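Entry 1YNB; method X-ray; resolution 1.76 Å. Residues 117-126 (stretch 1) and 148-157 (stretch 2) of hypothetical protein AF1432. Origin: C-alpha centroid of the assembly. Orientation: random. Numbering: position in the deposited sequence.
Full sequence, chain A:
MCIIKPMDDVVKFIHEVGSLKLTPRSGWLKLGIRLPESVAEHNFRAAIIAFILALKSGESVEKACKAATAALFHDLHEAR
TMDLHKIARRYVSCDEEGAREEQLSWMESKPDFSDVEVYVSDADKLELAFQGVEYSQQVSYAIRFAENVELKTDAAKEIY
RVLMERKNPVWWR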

ATOM      1  N   GLU A 117      15.903  10.630 -20.440  1.00 33.19           N
ATOM      2  CA  GLU A 117      16.093  11.465 -19.278  1.00 34.80           C
ATOM      3  C   GLU A 117      15.056  12.560 -19.158  1.00 33.83           C
ATOM      4  O   GLU A 117      14.755  12.998 -18.048  1.00 31.86           O
ATOM      5  CB  GLU A 117      17.511  12.054 -19.225  1.00 36.98           C
ATOM      6  CG  GLU A 117      18.545  10.996 -18.808  1.00 43.39           C
ATOM      7  CD  GLU A 117      18.011  10.040 -17.705  1.00 45.61           C
ATOM      8  OE1 GLU A 117      17.802  10.465 -16.543  1.00 48.28           O
ATOM      9  OE2 GLU A 117      17.787   8.851 -18.003  1.00 47.42           O
ATOM     10  N   VAL A 118      14.496  13.013 -20.274  1.00 31.68           N
ATOM     11  CA  VAL A 118      13.492  14.060 -20.143  1.00 32.88           C
ATOM     12  C   VAL A 118      12.208  13.513 -19.546  1.00 32.17           C
ATOM     13  O   VAL A 118      11.563  14.200 -18.769  1.00 32.03           O
ATOM     14  CB  VAL A 118      13.184  14.772 -21.474  1.00 33.43           C
ATOM     15  CG1 VAL A 118      12.053  15.731 -21.295  1.00 32.36           C
ATOM     16  CG2 VAL A 118      14.404  15.575 -21.906  1.00 35.00           C
ATOM     17  N   TYR A 119      11.834  12.282 -19.886  1.00 31.05           N
ATOM     18  CA  TYR A 119      10.621  11.721 -19.297  1.00 30.62           C
ATOM     19  C   TYR A 119      10.854  11.445 -17.804  1.00 29.39           C
ATOM     20  O   TYR A 119       9.938  11.589 -16.994  1.00 29.11           O
ATOM     21  CB  TYR A 119      10.200  10.422 -19.993  1.00 30.88           C
ATOM     22  CG  TYR A 119       9.825  10.625 -21.441  1.00 33.47           C
ATOM     23  CD1 TYR A 119       8.776  11.482 -21.795  1.00 32.13           C
ATOM     24  CD2 TYR A 119      10.569  10.024 -22.466  1.00 34.12           C
ATOM     25  CE1 TYR A 119       8.481  11.748 -23.129  1.00 33.95           C
ATOM     26  CE2 TYR A 119      10.275  10.283 -23.812  1.00 35.64           C
ATOM     27  CZ  TYR A 119       9.231  11.152 -24.131  1.00 35.21           C
ATOM     28  OH  TYR A 119       8.962  11.466 -25.444  1.00 37.89           O
ATOM     29  N   VAL A 120      12.072  11.050 -17.451  1.00 27.92           N
ATOM     30  CA  VAL A 120      12.397  10.768 -16.061  1.00 28.15           C
ATOM     31  C   VAL A 120      12.331  12.064 -15.268  1.00 28.78           C
ATOM     32  O   VAL A 120      11.753  12.111 -14.171  1.00 26.30           O
ATOM     33  CB  VAL A 120      13.807  10.146 -15.924  1.00 29.06           C
ATOM     34  CG1 VAL A 120      14.142   9.885 -14.436  1.00 27.42           C
ATOM     35  CG2 VAL A 120      13.849   8.814 -16.689  1.00 25.27           C
ATOM     36  N   SER A 121      12.916  13.117 -15.828  1.00 26.28           N
ATOM     37  CA  SER A 121      12.944  14.419 -15.167  1.00 28.29           C
ATOM     38  C   SER A 121      11.533  14.957 -14.921  1.00 27.36           C
ATOM     39  O   SER A 121      11.235  15.411 -13.815  1.00 28.56           O
ATOM     40  CB  SER A 121      13.727  15.434 -16.017  1.00 30.49           C
ATOM     41  OG  SER A 121      13.893  16.653 -15.304  1.00 36.20           O
ATOM     42  N   ASP A 122      10.685  14.923 -15.947  1.00 24.68           N
ATOM     43  CA  ASP A 122       9.313  15.399 -15.823  1.00 25.05           C
ATOM     44  C   ASP A 122       8.515  14.509 -14.847  1.00 24.19           C
ATOM     45  O   ASP A 122       7.680  15.007 -14.065  1.00 21.70           O
ATOM     46  CB  ASP A 122       8.589  15.367 -17.166  1.00 25.86           C
ATOM     47  CG  ASP A 122       8.746  16.675 -17.981  1.00 25.43           C
ATOM     48  OD1 ASP A 122       9.482  17.611 -17.576  1.00 26.84           O
ATOM     49  OD2 ASP A 122       8.106  16.743 -19.033  1.00 25.64           O
ATOM     50  N   ALA A 123       8.753  13.204 -14.913  1.00 22.08           N
ATOM     51  CA  ALA A 123       8.013  12.269 -14.033  1.00 21.25           C
ATOM     52  C   ALA A 123       8.334  12.490 -12.555  1.00 20.75           C
ATOM     53  O   ALA A 123       7.436  12.367 -11.709  1.00 22.44           O
ATOM     54  CB  ALA A 123       8.314  10.790 -14.441  1.00 20.53           C
ATOM     55  N   ASP A 124       9.598  12.782 -12.258  1.00 21.19           N
ATOM     56  CA  ASP A 124      10.109  13.047 -10.905  1.00 22.16           C
ATOM     57  C   ASP A 124       9.324  14.247 -10.369  1.00 22.14           C
ATOM     58  O   ASP A 124       8.738  14.196  -9.278  1.00 22.96           O
ATOM     59  CB  ASP A 124      11.607  13.389 -10.997  1.00 24.67           C
ATOM     60  CG  ASP A 124      12.206  13.834  -9.669  1.00 28.99           C
ATOM     61  OD1 ASP A 124      13.182  14.612  -9.694  1.00 30.72           O
ATOM     62  OD2 ASP A 124      11.733  13.403  -8.585  1.00 27.45           O
ATOM     63  N   LYS A 125       9.302  15.325 -11.136  1.00 19.70           N
ATOM     64  CA  LYS A 125       8.565  16.542 -10.720  1.00 20.78           C
ATOM     65  C   LYS A 125       7.039  16.369 -10.679  1.00 20.06           C
ATOM     66  O   LYS A 125       6.353  16.920  -9.809  1.00 22.85           O
ATOM     67  CB  LYS A 125       8.907  17.694 -11.676  1.00 22.21           C
ATOM     68  CG  LYS A 125      10.366  18.061 -11.662  1.00 28.48           C
ATOM     69  CD  LYS A 125      10.553  19.232 -12.627  1.00 32.78           C
ATOM     70  CE  LYS A 125      11.943  19.289 -13.221  1.00 36.42           C
ATOM     71  NZ  LYS A 125      11.834  20.109 -14.480  1.00 38.41           N
ATOM     72  N   LEU A 126       6.472  15.648 -11.629  1.00 18.92           N
ATOM     73  CA  LEU A 126       5.037  15.435 -11.610  1.00 18.30           C
ATOM     74  C   LEU A 126       4.657  14.571 -10.405  1.00 17.81           C
ATOM     75  O   LEU A 126       3.584  14.791  -9.827  1.00 17.53           O
ATOM     76  CB  LEU A 126       4.530  14.699 -12.858  1.00 20.31           C
ATOM     77  CG  LEU A 126       3.824  15.471 -13.968  1.00 23.95           C
ATOM     78  CD1 LEU A 126       3.181  14.436 -14.915  1.00 22.69           C
ATOM     79  CD2 LEU A 126       2.720  16.416 -13.414  1.00 22.40           C
ATOM     80  N   ASN A 148       4.262  26.139  -9.303  1.00 35.06           N
ATOM     81  CA  ASN A 148       5.379  26.659 -10.101  1.00 39.20           C
ATOM     82  C   ASN A 148       6.324  25.534 -10.527  1.00 40.19           C
ATOM     83  O   ASN A 148       7.562  25.638 -10.385  1.00 40.95           O
ATOM     84  CB  ASN A 148       6.166  27.693  -9.287  1.00 41.57           C
ATOM     85  CG  ASN A 148       5.260  28.666  -8.545  1.00 43.48           C
ATOM     86  OD1 ASN A 148       4.358  29.280  -9.135  1.00 43.80           O
ATOM     87  ND2 ASN A 148       5.501  28.816  -7.237  1.00 45.28           N
ATOM     88  N   VAL A 149       5.745  24.457 -11.040  1.00 39.80           N
ATOM     89  CA  VAL A 149       6.553  23.327 -11.457  1.00 40.56           C
ATOM     90  C   VAL A 149       6.922  23.530 -12.901  1.00 41.46           C
ATOM     91  O   VAL A 149       6.057  23.789 -13.733  1.00 41.46           O
ATOM     92  CB  VAL A 149       5.787  22.002 -11.305  1.00 40.68           C
ATOM     93  CG1 VAL A 149       6.594  20.850 -11.914  1.00 39.62           C
ATOM     94  CG2 VAL A 149       5.546  21.739  -9.843  1.00 40.31           C
ATOM     95  N   GLU A 150       8.218  23.416 -13.182  1.00 42.42           N
ATOM     96  CA  GLU A 150       8.735  23.588 -14.531  1.00 42.28           C
ATOM     97  C   GLU A 150       8.878  22.224 -15.198  1.00 39.66           C
ATOM     98  O   GLU A 150       9.813  21.493 -14.909  1.00 40.45           O
ATOM     99  CB  GLU A 150      10.107  24.262 -14.475  1.00 44.95           C
ATOM    100  CG  GLU A 150      10.189  25.538 -13.640  1.00 48.90           C
ATOM    101  CD  GLU A 150       9.343  26.682 -14.193  1.00 51.14           C
ATOM    102  OE1 GLU A 150       9.720  27.857 -13.976  1.00 51.66           O
ATOM    103  OE2 GLU A 150       8.298  26.413 -14.831  1.00 53.16           O
ATOM    104  N   LEU A 151       7.944  21.887 -16.073  1.00 37.48           N
ATOM    105  CA  LEU A 151       7.982  20.618 -16.780  1.00 35.30           C
ATOM    106  C   LEU A 151       8.457  20.937 -18.183  1.00 37.24           C
ATOM    107  O   LEU A 151       8.281  22.065 -18.642  1.00 37.57           O
ATOM    108  CB  LEU A 151       6.587  20.003 -16.820  1.00 32.54           C
ATOM    109  CG  LEU A 151       6.061  19.655 -15.411  1.00 30.97           C
ATOM    110  CD1 LEU A 151       4.568  19.387 -15.462  1.00 27.81           C
ATOM    111  CD2 LEU A 151       6.828  18.460 -14.847  1.00 28.08           C
ATOM    112  N   LYS A 152       9.041  19.951 -18.866  1.00 36.58           N
ATOM    113  CA  LYS A 152       9.555  20.157 -20.216  1.00 36.30           C
ATOM    114  C   LYS A 152       8.653  19.610 -21.306  1.00 35.62           C
ATOM    115  O   LYS A 152       8.531  20.239 -22.366  1.00 36.20           O
ATOM    116  CB  LYS A 152      10.932  19.507 -20.371  1.00 36.49           C
ATOM    117  CG  LYS A 152      12.014  19.927 -19.380  1.00 38.83           C
ATOM    118  CD  LYS A 152      13.247  19.042 -19.607  1.00 42.47           C
ATOM    119  CE  LYS A 152      14.172  18.948 -18.386  1.00 44.62           C
ATOM    120  NZ  LYS A 152      15.073  17.734 -18.433  1.00 45.51           N
ATOM    121  N   THR A 153       8.020  18.461 -21.078  1.00 33.67           N
ATOM    122  CA  THR A 153       7.177  17.864 -22.116  1.00 32.88           C
ATOM    123  C   THR A 153       5.730  18.317 -22.136  1.00 33.84           C
ATOM    124  O   THR A 153       5.165  18.678 -21.106  1.00 32.58           O
ATOM    125  CB  THR A 153       7.194  16.317 -22.063  1.00 33.68           C
ATOM    126  OG1 THR A 153       6.423  15.844 -20.939  1.00 32.70           O
ATOM    127  CG2 THR A 153       8.619  15.822 -21.936  1.00 32.02           C
ATOM    128  N   ASP A 154       5.126  18.316 -23.324  1.00 33.15           N
ATOM    129  CA  ASP A 154       3.744  18.734 -23.449  1.00 32.03           C
ATOM    130  C   ASP A 154       2.828  17.759 -22.719  1.00 31.65           C
ATOM    131  O   ASP A 154       1.766  18.146 -22.236  1.00 29.63           O
ATOM    132  CB  ASP A 154       3.311  18.791 -24.914  1.00 35.31           C
ATOM    133  CG  ASP A 154       3.896  19.997 -25.663  1.00 35.98           C
ATOM    134  OD1 ASP A 154       4.453  20.932 -25.030  1.00 34.14           O
ATOM    135  OD2 ASP A 154       3.777  19.987 -26.908  1.00 37.04           O
ATOM    136  N   ALA A 155       3.214  16.485 -22.689  1.00 27.90           N
ATOM    137  CA  ALA A 155       2.395  15.479 -22.025  1.00 28.14           C
ATOM    138  C   ALA A 155       2.361  15.753 -20.512  1.00 25.32           C
ATOM    139  O   ALA A 155       1.315  15.651 -19.881  1.00 25.53           O
ATOM    140  CB  ALA A 155       2.966  14.084 -22.280  1.00 27.48           C
ATOM    141  N   ALA A 156       3.518  16.083 -19.954  1.00 26.41           N
ATOM    142  CA  ALA A 156       3.626  16.354 -18.524  1.00 24.57           C
ATOM    143  C   ALA A 156       2.839  17.649 -18.228  1.00 26.35           C
ATOM    144  O   ALA A 156       2.102  17.728 -17.249  1.00 25.18           O
ATOM    145  CB  ALA A 156       5.098  16.503 -18.120  1.00 23.64           C
ATOM    146  N   LYS A 157       2.976  18.657 -19.087  1.00 25.94           N
ATOM    147  CA  LYS A 157       2.258  19.913 -18.866  1.00 27.93           C
ATOM    148  C   LYS A 157       0.745  19.717 -18.871  1.00 26.97           C
ATOM    149  O   LYS A 157       0.027  20.316 -18.069  1.00 28.03           O
ATOM    150  CB  LYS A 157       2.667  20.955 -19.924  1.00 28.92           C
ATOM    151  CG  LYS A 157       4.049  21.557 -19.674  1.00 31.83           C
ATOM    152  CD  LYS A 157       4.476  22.449 -20.854  1.00 34.04           C
ATOM    153  CE  LYS A 157       5.896  22.991 -20.659  1.00 34.97           C
ATOM    154  NZ  LYS A 157       6.377  23.707 -21.899  1.00 36.83           N
TER

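This is a helix-to-loop contact centred on one buried carboxylate, that of Asp 122, which binds the backbone of the loop just ahead of a helix, with aliphatic packing around it. The register of the backbones places the centre: the CA atoms of Asp 122 and Leu 151 lie 5.5 Å apart, and the two stretches together bury 554 Å².

Three hydrogen bonds converge on Asp 122, and they use both oxygens. Lys 152 N donates to Asp 122 OD1 at 2.7 Å with an N-H...O angle of 171°, close to linear. Thr 153 N donates to Asp 122 OD2, also at 2.7 Å, with an angle of 159°. The third donor is a side chain: Thr 153 OG1 lies 2.7 Å from Asp 122 OD2 and gives its proton to it. That direction fits the other role of the hydroxyl, which accepts from Ala 156 N (3.1 Å from Thr 153 OG1, angle 153°) as the N-cap of the helix that begins at Asp 154. One threonine oxygen thus links the carboxylate of the first helix to the amide of Ala 156 in the first turn of the second. The arrangement is tight enough that Ala 156 CB comes within 3.2 Å of Asp 122 OD2.

One helical turn later, Lys 125 makes the remaining hydrogen bond across the contact. Lys 125 NZ lies 2.5 Å from Glu 150 O, a very short separation. The partner is the backbone carbonyl, so the bond does not depend on the carboxylate of Glu 150, whose side chain starts sideways and whose end leads away from the helix. Chi2 to chi4 of Lys 125 are all t, an extended chain that carries the amine out to the loop. Nearer the backbone, Lys 125 CB packs at 3.9 Å from both Val 149 CG1 and Leu 151 CD2, so the same side chain serves apolar and polar contacts.

Leu 126 adds looser apolar packing: Leu 126 CD2 is 4.1 Å from Leu 151 CD1, and Leu 126 CD1 is 4.3 Å from Ala 156 CB. One turn before Asp 122, Val 118 CG1 meets Thr 153 CG2 at 3.5 Å and Lys 152 CD at 3.9 Å. Thr 153 therefore presents its methyl to Val 118 while its hydroxyl engages Asp 122. Tyr 119 CE1 reaches the same methyl, Thr 153 CG2, at 4.2 Å, with the ring oblique to it.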